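Local coordinates for initiator protein NS1 (Human bocavirus, PDB 4KW3), which probably recognises and nicks the viral origin to start rolling-circle DNA replication, the chain described being its N-terminal nuclease domain, at residues L34-A39 and A154-E159; Y83-T88 and L142-Q147; L69-F74 and G249-E254; R206-Y211 and S243-N248. All coordinates share one frame; numbering follows the deposited sequence.

Contact 1. Residues L34-A39 and A154-E159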
loop_
_atom_site.group_PDB
_atom_site.type_symbol
_atom_site.label_atom_id
_atom_site.label_comp_id
_atom_site.label_asym_id
_atom_site.label_seq_id
_atom_site.Cartn_x
_atom_site.Cartn_y
_atom_site.Cartn_z
ATOM N N LEU A 34 5.380 14.564 -2.480
ATOM C CA LEU A 34 4.345 13.538 -2.559
ATOM C C LEU A 34 3.114 13.953 -1.773
ATOM O O LEU A 34 1.991 13.633 -2.182
ATOM C CB LEU A 34 4.829 12.141 -2.117
ATOM C CG LEU A 34 5.900 11.501 -2.999
ATOM C CD1 LEU A 34 6.187 10.081 -2.568
ATOM C CD2 LEU A 34 5.538 11.569 -4.484
ATOM N N HIS A 35 3.318 14.686 -0.671
ATOM C CA HIS A 35 2.190 15.184 0.122
ATOM C C HIS A 35 1.263 15.974 -0.789
ATOM O O HIS A 35 0.043 15.818 -0.718
ATOM C CB HIS A 35 2.629 16.096 1.291
ATOM C CG HIS A 35 3.527 15.435 2.291
ATOM N ND1 HIS A 35 4.309 16.150 3.168
ATOM C CD2 HIS A 35 3.773 14.130 2.546
ATOM C CE1 HIS A 35 5.005 15.315 3.917
ATOM N NE2 HIS A 35 4.701 14.082 3.557
ATOM N N ALA A 36 1.854 16.803 -1.654
ATOM C CA ALA A 36 1.083 17.684 -2.514
ATOM C C ALA A 36 0.468 16.940 -3.708
ATOM O O ALA A 36 -0.726 17.105 -4.008
ATOM C CB ALA A 36 1.963 18.842 -2.992
ATOM N N LEU A 37 1.284 16.119 -4.373
ATOM C CA LEU A 37 0.839 15.372 -5.552
ATOM C C LEU A 37 -0.245 14.327 -5.230
ATOM O O LEU A 37 -1.175 14.130 -6.011
ATOM C CB LEU A 37 2.031 14.733 -6.269
ATOM C CG LEU A 37 2.964 15.643 -7.082
ATOM C CD1 LEU A 37 4.245 14.900 -7.485
ATOM C CD2 LEU A 37 2.271 16.214 -8.311
ATOM N N LEU A 38 -0.118 13.650 -4.088
ATOM C CA LEU A 38 -1.044 12.571 -3.740
ATOM C C LEU A 38 -2.088 12.934 -2.684
ATOM O O LEU A 38 -3.171 12.345 -2.652
ATOM C CB LEU A 38 -0.276 11.333 -3.260
ATOM C CG LEU A 38 0.788 10.816 -4.222
ATOM C CD1 LEU A 38 1.433 9.570 -3.657
ATOM C CD2 LEU A 38 0.198 10.562 -5.609
ATOM N N ALA A 39 -1.773 13.896 -1.824
ATOM C CA ALA A 39 -2.617 14.176 -0.662
ATOM C C ALA A 39 -2.780 15.675 -0.474
ATOM O O ALA A 39 -2.569 16.214 0.626
ATOM C CB ALA A 39 -2.016 13.543 0.589
ATOM N N ALA A 154 -6.143 21.464 -9.926
ATOM C CA ALA A 154 -7.324 22.304 -9.694
ATOM C C ALA A 154 -7.027 23.470 -8.749
ATOM O O ALA A 154 -7.766 24.455 -8.715
ATOM C CB ALA A 154 -8.469 21.491 -9.161
ATOM N N THR A 155 -5.930 23.359 -8.002
ATOM C CA THR A 155 -5.568 24.345 -7.001
ATOM C C THR A 155 -4.419 25.223 -7.468
ATOM O O THR A 155 -4.416 26.417 -7.220
ATOM C CB THR A 155 -5.142 23.657 -5.704
ATOM O OG1 THR A 155 -6.252 22.928 -5.177
ATOM C CG2 THR A 155 -4.683 24.680 -4.683
ATOM N N ARG A 156 -3.447 24.636 -8.150
ATOM C CA ARG A 156 -2.312 25.404 -8.661
ATOM C C ARG A 156 -1.536 24.574 -9.682
ATOM O O ARG A 156 -1.688 23.357 -9.729
ATOM C CB ARG A 156 -1.390 25.838 -7.518
ATOM C CG ARG A 156 -0.951 24.733 -6.609
ATOM C CD ARG A 156 0.264 25.146 -5.800
ATOM N NE ARG A 156 0.687 24.083 -4.886
ATOM C CZ ARG A 156 1.590 23.153 -5.189
ATOM N NH1 ARG A 156 2.183 23.170 -6.378
ATOM N NH2 ARG A 156 1.921 22.219 -4.299
ATOM N N PRO A 157 -0.729 25.232 -10.532
ATOM C CA PRO A 157 0.130 24.425 -11.401
ATOM C C PRO A 157 1.208 23.715 -10.606
ATOM O O PRO A 157 1.413 24.040 -9.438
ATOM C CB PRO A 157 0.745 25.463 -12.346
ATOM C CG PRO A 157 0.583 26.768 -11.662
ATOM C CD PRO A 157 -0.712 26.653 -10.918
ATOM N N PHE A 158 1.874 22.748 -11.234
ATOM C CA PHE A 158 2.958 22.012 -10.595
ATOM C C PHE A 158 4.135 22.930 -10.362
ATOM O O PHE A 158 4.456 23.755 -11.206
ATOM C CB PHE A 158 3.433 20.837 -11.473
ATOM C CG PHE A 158 2.428 19.713 -11.602
ATOM C CD1 PHE A 158 1.637 19.336 -10.526
ATOM C CD2 PHE A 158 2.277 19.036 -12.805
ATOM C CE1 PHE A 158 0.713 18.314 -10.655
ATOM C CE2 PHE A 158 1.354 18.011 -12.939
ATOM C CZ PHE A 158 0.574 17.651 -11.865
ATOM N N GLU A 159 4.788 22.763 -9.219
ATOM C CA GLU A 159 6.101 23.338 -8.997
ATOM C C GLU A 159 7.059 22.475 -9.800
ATOM O O GLU A 159 6.716 21.336 -10.152
ATOM C CB GLU A 159 6.451 23.305 -7.508
ATOM C CG GLU A 159 5.595 24.234 -6.676
ATOM C CD GLU A 159 5.770 25.687 -7.080
ATOM O OE1 GLU A 159 6.918 26.184 -7.063
ATOM O OE2 GLU A 159 4.753 26.324 -7.439
#
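Arg156 NH1 is gripped twice, by the backbone O of Pro157 at 3.3 Å and by a salt bridge to the carboxylate of Glu162, while NH2 of the same guanidinium lies 3.6 Å from Ala36 CB. The setting is a helical hairpin on the outside of the Rep-type nuclease domain: residues 154-159 belong to the loop between helices 134-149 and 160-177, and the last turn of helix 31-38 leans against it. The bond from NH1 to Pro157 O is bent, with an N-H...O angle of 138°, and its acceptor is tilted from the guanidinium plane. With CG of Arg156 between the backbone N and the carbonyl carbon (chi1 52°), an otherwise extended chain carries the guanidinium back beside its own loop. The backbone N of Glu159 lies at the edge of that group. Glu159 is the N-cap of helix 160-177, and its N-H also bonds to Glu162 OE1, which is one half of a capping box. The Glu162 carboxylate thus ties the arginine to the start of its own helix, and the guanidinium so placed is the group that the Ala36 methyl meets.

The apolar part of the contact joins Leu37 and Phe158, whose side chains cross at about a right angle. Ile165 and Phe166 of helix 160-177 extend this patch, packing on Leu37 and Phe158 respectively. Within it, one leucine branch does the touching: Leu37 CD2 comes within 3.5 Å of Phe158 CE1.

Contact 2. Residues Y83-T88 and L142-Q147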
loop_
_atom_site.group_PDB
_atom_site.type_symbol
_atom_site.label_atom_id
_atom_site.label_comp_id
_atom_site.label_asym_id
_atom_site.label_seq_id
_atom_site.Cartn_x
_atom_site.Cartn_y
_atom_site.Cartn_z
ATOM N N TYR A 83 -5.201 -0.251 -4.976
ATOM C CA TYR A 83 -6.423 -1.046 -4.862
ATOM C C TYR A 83 -7.347 -0.856 -6.088
ATOM O O TYR A 83 -7.805 -1.831 -6.699
ATOM C CB TYR A 83 -7.187 -0.738 -3.561
ATOM C CG TYR A 83 -8.460 -1.544 -3.436
ATOM C CD1 TYR A 83 -9.651 -1.092 -3.984
ATOM C CD2 TYR A 83 -8.461 -2.779 -2.805
ATOM C CE1 TYR A 83 -10.802 -1.854 -3.912
ATOM C CE2 TYR A 83 -9.605 -3.539 -2.724
ATOM C CZ TYR A 83 -10.767 -3.071 -3.273
ATOM O OH TYR A 83 -11.906 -3.829 -3.187
ATOM N N MET A 84 -7.657 0.392 -6.421
ATOM C CA MET A 84 -8.416 0.652 -7.637
ATOM C C MET A 84 -7.781 0.006 -8.891
ATOM O O MET A 84 -8.483 -0.617 -9.697
ATOM C CB MET A 84 -8.627 2.154 -7.842
ATOM C CG MET A 84 -9.641 2.759 -6.839
ATOM S SD MET A 84 -10.010 4.508 -7.136
ATOM C CE MET A 84 -8.479 5.300 -6.660
ATOM N N ALA A 85 -6.464 0.153 -9.041
ATOM C CA ALA A 85 -5.752 -0.446 -10.159
ATOM C C ALA A 85 -5.895 -1.975 -10.181
ATOM O O ALA A 85 -6.058 -2.565 -11.255
ATOM C CB ALA A 85 -4.290 -0.031 -10.157
ATOM N N THR A 86 -5.862 -2.593 -8.998
ATOM C CA THR A 86 -5.994 -4.045 -8.863
ATOM C C THR A 86 -7.385 -4.504 -9.302
ATOM O O THR A 86 -7.548 -5.539 -9.953
ATOM C CB THR A 86 -5.770 -4.518 -7.401
ATOM O OG1 THR A 86 -4.481 -4.108 -6.933
ATOM C CG2 THR A 86 -5.861 -6.026 -7.305
ATOM N N THR A 87 -8.381 -3.725 -8.908
ATOM C CA THR A 87 -9.763 -3.911 -9.316
ATOM C C THR A 87 -9.864 -3.829 -10.830
ATOM O O THR A 87 -10.478 -4.684 -11.471
ATOM C CB THR A 87 -10.662 -2.836 -8.665
ATOM O OG1 THR A 87 -10.794 -3.129 -7.266
ATOM C CG2 THR A 87 -12.006 -2.852 -9.261
ATOM N N THR A 88 -9.269 -2.786 -11.397
ATOM C CA THR A 88 -9.226 -2.653 -12.840
ATOM C C THR A 88 -8.547 -3.874 -13.479
ATOM O O THR A 88 -9.047 -4.408 -14.477
ATOM C CB THR A 88 -8.517 -1.362 -13.261
ATOM O OG1 THR A 88 -9.201 -0.241 -12.687
ATOM C CG2 THR A 88 -8.486 -1.220 -14.803
ATOM N N LEU A 142 0.193 2.933 -12.257
ATOM C CA LEU A 142 0.723 4.241 -12.627
ATOM C C LEU A 142 -0.372 5.165 -13.165
ATOM O O LEU A 142 -0.381 6.359 -12.861
ATOM C CB LEU A 142 1.871 4.107 -13.631
ATOM C CG LEU A 142 3.160 3.482 -13.076
ATOM C CD1 LEU A 142 4.152 3.115 -14.199
ATOM C CD2 LEU A 142 3.827 4.353 -11.996
ATOM N N ALA A 143 -1.294 4.612 -13.953
ATOM C CA ALA A 143 -2.400 5.402 -14.499
ATOM C C ALA A 143 -3.214 6.055 -13.372
ATOM O O ALA A 143 -3.568 7.232 -13.470
ATOM C CB ALA A 143 -3.281 4.571 -15.407
ATOM N N GLU A 144 -3.500 5.291 -12.313
ATOM C CA GLU A 144 -4.234 5.804 -11.154
ATOM C C GLU A 144 -3.497 6.904 -10.374
ATOM O O GLU A 144 -4.093 7.920 -10.011
ATOM C CB GLU A 144 -4.578 4.674 -10.186
ATOM C CG GLU A 144 -5.644 3.760 -10.679
ATOM C CD GLU A 144 -7.031 4.376 -10.617
ATOM O OE1 GLU A 144 -7.188 5.460 -10.006
ATOM O OE2 GLU A 144 -7.962 3.766 -11.191
ATOM N N ILE A 145 -2.210 6.680 -10.124
ATOM C CA ILE A 145 -1.355 7.649 -9.460
ATOM C C ILE A 145 -1.271 8.953 -10.263
ATOM O O ILE A 145 -1.506 10.036 -9.736
ATOM C CB ILE A 145 0.067 7.083 -9.286
ATOM C CG1 ILE A 145 0.058 5.890 -8.330
ATOM C CG2 ILE A 145 1.013 8.165 -8.805
ATOM C CD1 ILE A 145 1.389 5.175 -8.212
ATOM N N ILE A 146 -0.960 8.826 -11.549
ATOM C CA ILE A 146 -0.856 9.965 -12.447
ATOM C C ILE A 146 -2.135 10.798 -12.438
ATOM O O ILE A 146 -2.078 12.031 -12.380
ATOM C CB ILE A 146 -0.512 9.475 -13.877
ATOM C CG1 ILE A 146 0.970 9.094 -13.941
ATOM C CG2 ILE A 146 -0.854 10.522 -14.955
ATOM C CD1 ILE A 146 1.325 8.235 -15.150
ATOM N N GLN A 147 -3.277 10.118 -12.486
ATOM C CA GLN A 147 -4.579 10.780 -12.448
ATOM C C GLN A 147 -4.790 11.548 -11.130
ATOM O O GLN A 147 -5.374 12.643 -11.112
ATOM C CB GLN A 147 -5.701 9.770 -12.694
ATOM C CG GLN A 147 -7.071 10.266 -12.312
ATOM C CD GLN A 147 -8.023 10.307 -13.472
ATOM O OE1 GLN A 147 -9.094 9.706 -13.413
ATOM N NE2 GLN A 147 -7.650 11.020 -14.538
#
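Glu144 lays its aliphatic stem over Ala85 and its carboxylate against Met84, and this one side chain accounts for every approach between the two helical segments. Its CG is 4.1 Å from Ala85 CB. A bend at the next bond (chi2 -74°) then turns the carboxylate across helix 74-94, onto Met84, where its two oxygens address different parts of the methionine. OE2 stands 3.8 Å from Met84 CB, and OE1 reaches the far end of the chain, 3.6 Å from Met84 CE. The methionine crosses the glutamate at about a right angle and brings its methyl to the carboxylate by folding at the last torsion.

These are van der Waals contacts, with no hydrogen bond across the interface. Thr88, one turn beyond Met84, gives its hydroxyl proton to its own helix: OG1 bonds to Met84 O at 3.1 Å, from above the carbonyl plane, so that this carbonyl accepts from both N and OG1 of Thr88.

The small Ala85 lies at the nearest pass of the two backbones, its CA 6.5 Å from that of Glu144, and the helix axes approach to 9.2 Å at 137°. On its other side helix 74-94 sets Tyr83 and Thr86 on strand 101-109, and helix 160-177 backs helix 134-149. Helices packed against a central, mainly antiparallel sheet are typical of the Rep-type (HUH) nuclease fold.

Contact 3. Residues L69-F74 and G249-E254; sequences LEDRHF and GLPLPE
A beta hairpin, strand 241-247 turning back into the short strand 250-251, meets here the loop that links helices 60-69 and 74-94. Two acidic side chains of the loop face two prolines of the hairpin's outgoing arm. Asp71 makes the nearer approach: OD1 is 4.1 Å from Pro251 CB, and OD2 is equally far from Pro251 CG, the two side chains crossing at about a right angle. With its CG beside the backbone N (chi1 -68°), Asp71 carries its carboxylate nearer to Pro251 than the start of the side chain. One residue earlier, the extended and poorly ordered Glu70 brings OE2 to 4.4 Å from Pro253 CB, a looser contact.

No hydrogen bond or salt bridge spans the two segments, so the carboxylates meet only carbon across this surface contact. Firmer ties lie alongside. His73, the N-cap residue of helix 74-94, bonds through NE2 to Ser243 OG on the hairpin's first strand, and Asp71 O accepts from Lys80 NZ. His244, on that same strand, packs against both Asp71 and Pro251.

The turn itself passes through Asn248 and Gly249, both with positive phi, a conformation close to the type I' turn typical of two-residue beta hairpins.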
loop_
_atom_site.group_PDB
_atom_site.type_symbol
_atom_site.label_atom_id
_atom_site.label_comp_id
_atom_site.label_asym_id
_atom_site.label_seq_id
_atom_site.Cartn_x
_atom_site.Cartn_y
_atom_site.Cartn_z
ATOM N N LEU A 69 -6.147 13.172 9.618
ATOM C CA LEU A 69 -5.377 12.604 8.518
ATOM C C LEU A 69 -5.813 11.211 8.117
ATOM O O LEU A 69 -5.380 10.713 7.091
ATOM C CB LEU A 69 -3.898 12.562 8.893
ATOM C CG LEU A 69 -3.203 13.909 8.763
ATOM C CD1 LEU A 69 -1.751 13.849 9.261
ATOM C CD2 LEU A 69 -3.295 14.340 7.325
ATOM N N GLU A 70 -6.731 10.633 8.882
ATOM C CA GLU A 70 -6.930 9.180 8.910
ATOM C C GLU A 70 -7.015 8.410 7.589
ATOM O O GLU A 70 -6.343 7.377 7.455
ATOM C CB GLU A 70 -8.129 8.857 9.801
ATOM C CG GLU A 70 -8.407 7.386 9.983
ATOM C CD GLU A 70 -9.778 7.144 10.575
ATOM O OE1 GLU A 70 -10.345 8.099 11.156
ATOM O OE2 GLU A 70 -10.290 6.008 10.466
ATOM N N ASP A 71 -7.772 8.877 6.604
ATOM C CA ASP A 71 -7.760 8.167 5.304
ATOM C C ASP A 71 -7.184 9.005 4.160
ATOM O O ASP A 71 -7.378 8.692 2.995
ATOM C CB ASP A 71 -9.161 7.672 4.935
ATOM C CG ASP A 71 -9.655 6.559 5.848
ATOM O OD1 ASP A 71 -8.834 5.881 6.510
ATOM O OD2 ASP A 71 -10.888 6.389 5.943
ATOM N N ARG A 72 -6.487 10.078 4.509
ATOM C CA ARG A 72 -6.143 11.123 3.565
ATOM C C ARG A 72 -4.642 11.309 3.368
ATOM O O ARG A 72 -4.230 12.045 2.471
ATOM C CB ARG A 72 -6.718 12.471 4.041
ATOM C CG ARG A 72 -8.211 12.523 4.312
ATOM C CD ARG A 72 -8.588 13.802 5.097
ATOM N NE ARG A 72 -7.989 15.019 4.533
ATOM C CZ ARG A 72 -7.228 15.885 5.207
ATOM N NH1 ARG A 72 -6.961 15.698 6.492
ATOM N NH2 ARG A 72 -6.734 16.951 4.593
ATOM N N HIS A 73 -3.819 10.734 4.239
ATOM C CA HIS A 73 -2.380 10.970 4.091
ATOM C C HIS A 73 -1.871 10.225 2.856
ATOM O O HIS A 73 -2.526 9.299 2.372
ATOM C CB HIS A 73 -1.604 10.561 5.332
ATOM C CG HIS A 73 -1.663 9.093 5.617
ATOM N ND1 HIS A 73 -2.665 8.521 6.373
ATOM C CD2 HIS A 73 -0.855 8.078 5.231
ATOM C CE1 HIS A 73 -2.461 7.222 6.459
ATOM N NE2 HIS A 73 -1.375 6.925 5.764
ATOM N N PHE A 74 -0.707 10.628 2.360
ATOM C CA PHE A 74 -0.297 10.223 1.023
ATOM C C PHE A 74 -0.172 8.710 0.882
ATOM O O PHE A 74 -0.561 8.150 -0.138
ATOM C CB PHE A 74 0.978 10.944 0.569
ATOM C CG PHE A 74 2.246 10.429 1.205
ATOM C CD1 PHE A 74 2.597 10.807 2.494
ATOM C CD2 PHE A 74 3.110 9.594 0.495
ATOM C CE1 PHE A 74 3.779 10.360 3.073
ATOM C CE2 PHE A 74 4.293 9.124 1.075
ATOM C CZ PHE A 74 4.631 9.510 2.362
ATOM N N GLY A 249 -11.393 -3.142 -0.140
ATOM C CA GLY A 249 -11.905 -1.790 -0.269
ATOM C C GLY A 249 -12.059 -1.044 1.056
ATOM O O GLY A 249 -12.094 0.184 1.084
ATOM N N LEU A 250 -12.172 -1.778 2.158
ATOM C CA LEU A 250 -12.345 -1.138 3.462
ATOM C C LEU A 250 -11.044 -1.030 4.262
ATOM O O LEU A 250 -10.264 -1.984 4.352
ATOM C CB LEU A 250 -13.421 -1.865 4.278
ATOM C CG LEU A 250 -14.788 -1.970 3.575
ATOM C CD1 LEU A 250 -15.830 -2.555 4.511
ATOM C CD2 LEU A 250 -15.269 -0.631 2.979
ATOM N N PRO A 251 -10.789 0.154 4.823
ATOM C CA PRO A 251 -9.589 0.342 5.652
ATOM C C PRO A 251 -9.649 -0.411 6.968
ATOM O O PRO A 251 -10.683 -0.447 7.613
ATOM C CB PRO A 251 -9.585 1.847 5.915
ATOM C CG PRO A 251 -11.029 2.263 5.770
ATOM C CD PRO A 251 -11.567 1.392 4.664
ATOM N N LEU A 252 -8.535 -1.020 7.351
ATOM C CA LEU A 252 -8.372 -1.524 8.708
ATOM C C LEU A 252 -7.889 -0.336 9.545
ATOM O O LEU A 252 -6.765 0.129 9.377
ATOM C CB LEU A 252 -7.356 -2.658 8.703
ATOM C CG LEU A 252 -6.794 -3.303 9.965
ATOM C CD1 LEU A 252 -7.744 -3.271 11.154
ATOM C CD2 LEU A 252 -6.388 -4.721 9.618
ATOM N N PRO A 253 -8.765 0.203 10.402
ATOM C CA PRO A 253 -8.428 1.433 11.139
ATOM C C PRO A 253 -7.336 1.149 12.165
ATOM O O PRO A 253 -7.360 0.086 12.808
ATOM C CB PRO A 253 -9.748 1.813 11.845
ATOM C CG PRO A 253 -10.838 0.970 11.161
ATOM C CD PRO A 253 -10.109 -0.303 10.747
ATOM N N GLU A 254 -6.389 2.077 12.281
ATOM C CA GLU A 254 -5.255 1.968 13.207
ATOM C C GLU A 254 -5.649 1.396 14.547
ATOM O O GLU A 254 -4.954 0.538 15.073
ATOM C CB GLU A 254 -4.575 3.340 13.415
ATOM C CG GLU A 254 -3.202 3.294 14.091
ATOM C CD GLU A 254 -3.247 3.127 15.621
ATOM O OE1 GLU A 254 -4.283 3.417 16.243
ATOM O OE2 GLU A 254 -2.227 2.721 16.212
#

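Contact 4. Residues R206-Y211 and S243-N248; sequences RFFKNY and SHTLIN
Apolar contact comes first, and Phe208 makes all of it from the helix side. Its CG is anti to the backbone N (chi1 180°), which sends the ring out from helix 204-212 onto strand 241-247. There it touches the two residues, Thr245 and Ile247, that face the helix. The end of the isoleucine does most of the work: Ile247 CD1 is 3.6 Å from Phe208 CZ and 3.9 Å from Phe208 CE2, the two side chains crossing at about a right angle. Thr245 comes from the opposite direction and places CG2 at the ring edge, near its plane and 4.1 Å from Phe208 CE1. Ile104 on the neighbouring strand and Tyr260 of helix 257-268 pack against both Phe208 and Ile247, burying the ring between sheet and helices.

Polar bonds lie around this apolar patch. Thr245 turns its methyl to the ring and its hydroxyl to Gln106, so OG1 is satisfied within the sheet. Lys209, next to Phe208, makes a salt bridge with Asp265, linking the helix to helix 257-268.

The backbone is the third element. The helix widens into a pi-type turn over residues 208-211, and Tyr211, which closes that turn, is the predicted nuclease nucleophile. The Phe208 side chain lies about 8 Å from that of His117, a predicted metal ligand. A tyrosine-bearing helix seated beside a sheet that carries the metal-binding histidines is characteristic of the HUH endonuclease active site of rolling-circle initiators.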
loop_
_atom_site.group_PDB
_atom_site.type_symbol
_atom_site.label_atom_id
_atom_site.label_comp_id
_atom_site.label_asym_id
_atom_site.label_seq_id
_atom_site.Cartn_x
_atom_site.Cartn_y
_atom_site.Cartn_z
ATOM N N ARG A 206 -2.797 -16.303 5.968
ATOM C CA ARG A 206 -1.688 -16.455 6.899
ATOM C C ARG A 206 -0.536 -15.531 6.563
ATOM O O ARG A 206 0.184 -15.072 7.455
ATOM C CB ARG A 206 -1.245 -17.912 7.041
ATOM C CG ARG A 206 -2.017 -18.645 8.125
ATOM C CD ARG A 206 -1.530 -20.067 8.425
ATOM N NE ARG A 206 -2.399 -20.646 9.443
ATOM C CZ ARG A 206 -3.577 -21.198 9.181
ATOM N NH1 ARG A 206 -4.003 -21.292 7.927
ATOM N NH2 ARG A 206 -4.319 -21.674 10.174
ATOM N N PHE A 207 -0.364 -15.246 5.276
ATOM C CA PHE A 207 0.671 -14.308 4.876
ATOM C C PHE A 207 0.296 -12.905 5.361
ATOM O O PHE A 207 1.145 -12.165 5.883
ATOM C CB PHE A 207 0.912 -14.345 3.373
ATOM C CG PHE A 207 1.883 -13.322 2.919
ATOM C CD1 PHE A 207 3.238 -13.482 3.180
ATOM C CD2 PHE A 207 1.440 -12.157 2.292
ATOM C CE1 PHE A 207 4.153 -12.523 2.806
ATOM C CE2 PHE A 207 2.342 -11.189 1.899
ATOM C CZ PHE A 207 3.703 -11.365 2.155
ATOM N N PHE A 208 -0.981 -12.559 5.201
ATOM C CA PHE A 208 -1.542 -11.315 5.747
ATOM C C PHE A 208 -1.334 -11.228 7.260
ATOM O O PHE A 208 -0.782 -10.248 7.769
ATOM C CB PHE A 208 -3.046 -11.246 5.431
ATOM C CG PHE A 208 -3.740 -10.003 5.949
ATOM C CD1 PHE A 208 -3.206 -8.737 5.728
ATOM C CD2 PHE A 208 -4.944 -10.107 6.637
ATOM C CE1 PHE A 208 -3.852 -7.597 6.189
ATOM C CE2 PHE A 208 -5.604 -8.961 7.122
ATOM C CZ PHE A 208 -5.054 -7.703 6.892
ATOM N N LYS A 209 -1.775 -12.270 7.966
ATOM C CA LYS A 209 -1.763 -12.286 9.420
ATOM C C LYS A 209 -0.347 -12.238 9.967
ATOM O O LYS A 209 -0.067 -11.482 10.911
ATOM C CB LYS A 209 -2.459 -13.533 9.962
ATOM C CG LYS A 209 -2.513 -13.567 11.486
ATOM C CD LYS A 209 -2.779 -14.960 12.065
ATOM C CE LYS A 209 -1.580 -15.843 11.909
ATOM N NZ LYS A 209 -1.687 -17.100 12.707
ATOM N N ASN A 210 0.555 -13.012 9.353
ATOM C CA ASN A 210 1.887 -13.147 9.918
ATOM C C ASN A 210 2.924 -12.162 9.428
ATOM O O ASN A 210 3.835 -11.823 10.187
ATOM C CB ASN A 210 2.410 -14.580 9.759
ATOM C CG ASN A 210 1.673 -15.529 10.634
ATOM O OD1 ASN A 210 1.330 -15.175 11.758
ATOM N ND2 ASN A 210 1.374 -16.719 10.127
ATOM N N TYR A 211 2.771 -11.658 8.206
ATOM C CA TYR A 211 3.797 -10.768 7.689
ATOM C C TYR A 211 3.302 -9.322 7.558
ATOM O O TYR A 211 4.019 -8.409 7.909
ATOM C CB TYR A 211 4.445 -11.262 6.362
ATOM C CG TYR A 211 5.378 -10.191 5.830
ATOM C CD1 TYR A 211 6.678 -10.052 6.343
ATOM C CD2 TYR A 211 4.940 -9.258 4.879
ATOM C CE1 TYR A 211 7.517 -9.027 5.910
ATOM C CE2 TYR A 211 5.774 -8.231 4.441
ATOM C CZ TYR A 211 7.061 -8.119 4.969
ATOM O OH TYR A 211 7.896 -7.105 4.544
ATOM N N SER A 243 1.775 2.004 6.422
ATOM C CA SER A 243 1.148 3.314 6.339
ATOM C C SER A 243 -0.369 3.205 6.356
ATOM O O SER A 243 -1.041 3.957 7.061
ATOM C CB SER A 243 1.605 4.037 5.071
ATOM O OG SER A 243 0.832 5.195 4.883
ATOM N N HIS A 244 -0.894 2.268 5.571
ATOM C CA HIS A 244 -2.338 2.126 5.376
ATOM C C HIS A 244 -2.683 0.763 4.814
ATOM O O HIS A 244 -1.949 0.215 4.003
ATOM C CB HIS A 244 -2.850 3.189 4.415
ATOM C CG HIS A 244 -4.336 3.349 4.435
ATOM N ND1 HIS A 244 -5.006 3.910 5.498
ATOM C CD2 HIS A 244 -5.281 3.016 3.527
ATOM C CE1 HIS A 244 -6.299 3.917 5.245
ATOM N NE2 HIS A 244 -6.490 3.387 4.052
ATOM N N THR A 245 -3.813 0.218 5.237
ATOM C CA THR A 245 -4.190 -1.141 4.865
ATOM C C THR A 245 -5.625 -1.210 4.372
ATOM O O THR A 245 -6.545 -0.758 5.056
ATOM C CB THR A 245 -3.993 -2.072 6.063
ATOM O OG1 THR A 245 -2.622 -2.031 6.405
ATOM C CG2 THR A 245 -4.327 -3.508 5.724
ATOM N N LEU A 246 -5.808 -1.748 3.172
ATOM C CA LEU A 246 -7.152 -1.924 2.612
ATOM C C LEU A 246 -7.494 -3.397 2.481
ATOM O O LEU A 246 -6.736 -4.173 1.894
ATOM C CB LEU A 246 -7.278 -1.234 1.263
ATOM C CG LEU A 246 -7.346 0.294 1.330
ATOM C CD1 LEU A 246 -7.283 0.894 -0.071
ATOM C CD2 LEU A 246 -8.630 0.718 2.048
ATOM N N ILE A 247 -8.611 -3.792 3.082
ATOM C CA ILE A 247 -9.121 -5.143 2.914
ATOM C C ILE A 247 -10.420 -5.074 2.106
ATOM O O ILE A 247 -11.434 -4.568 2.585
ATOM C CB ILE A 247 -9.365 -5.830 4.262
ATOM C CG1 ILE A 247 -8.124 -5.702 5.141
ATOM C CG2 ILE A 247 -9.736 -7.309 4.063
ATOM C CD1 ILE A 247 -8.326 -6.168 6.552
ATOM N N ASN A 248 -10.368 -5.576 0.879
ATOM C CA ASN A 248 -11.507 -5.547 -0.031
ATOM C C ASN A 248 -12.200 -4.200 -0.078
ATOM O O ASN A 248 -13.433 -4.118 -0.009
ATOM C CB ASN A 248 -12.490 -6.675 0.304
ATOM C CG ASN A 248 -12.025 -8.035 -0.238
ATOM O OD1 ASN A 248 -11.413 -8.116 -1.305
ATOM N ND2 ASN A 248 -12.295 -9.095 0.506
#

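All four contacts belong to one nuclease domain built on a central sheet. Along the chain, contact 2 falls within the spans of contacts 1 and 3, contact 4 within that of contact 3, and the spans of contacts 1 and 3 overlap. Contacts 3 and 4, with centres about 13 Å apart, share the hairpin of strands 241-247 and 250-251. Helix 74-94 links them to contact 2: Tyr83 packs on Leu246, and Phe74, at the helix start, meets His35 of contact 1. Contacts 1 and 4 lie about 29 Å apart between centres, on opposite sides of the chain's centre; contact 1 thus lies in the outer helical layer and contact 4 beside the predicted nicking tyrosine.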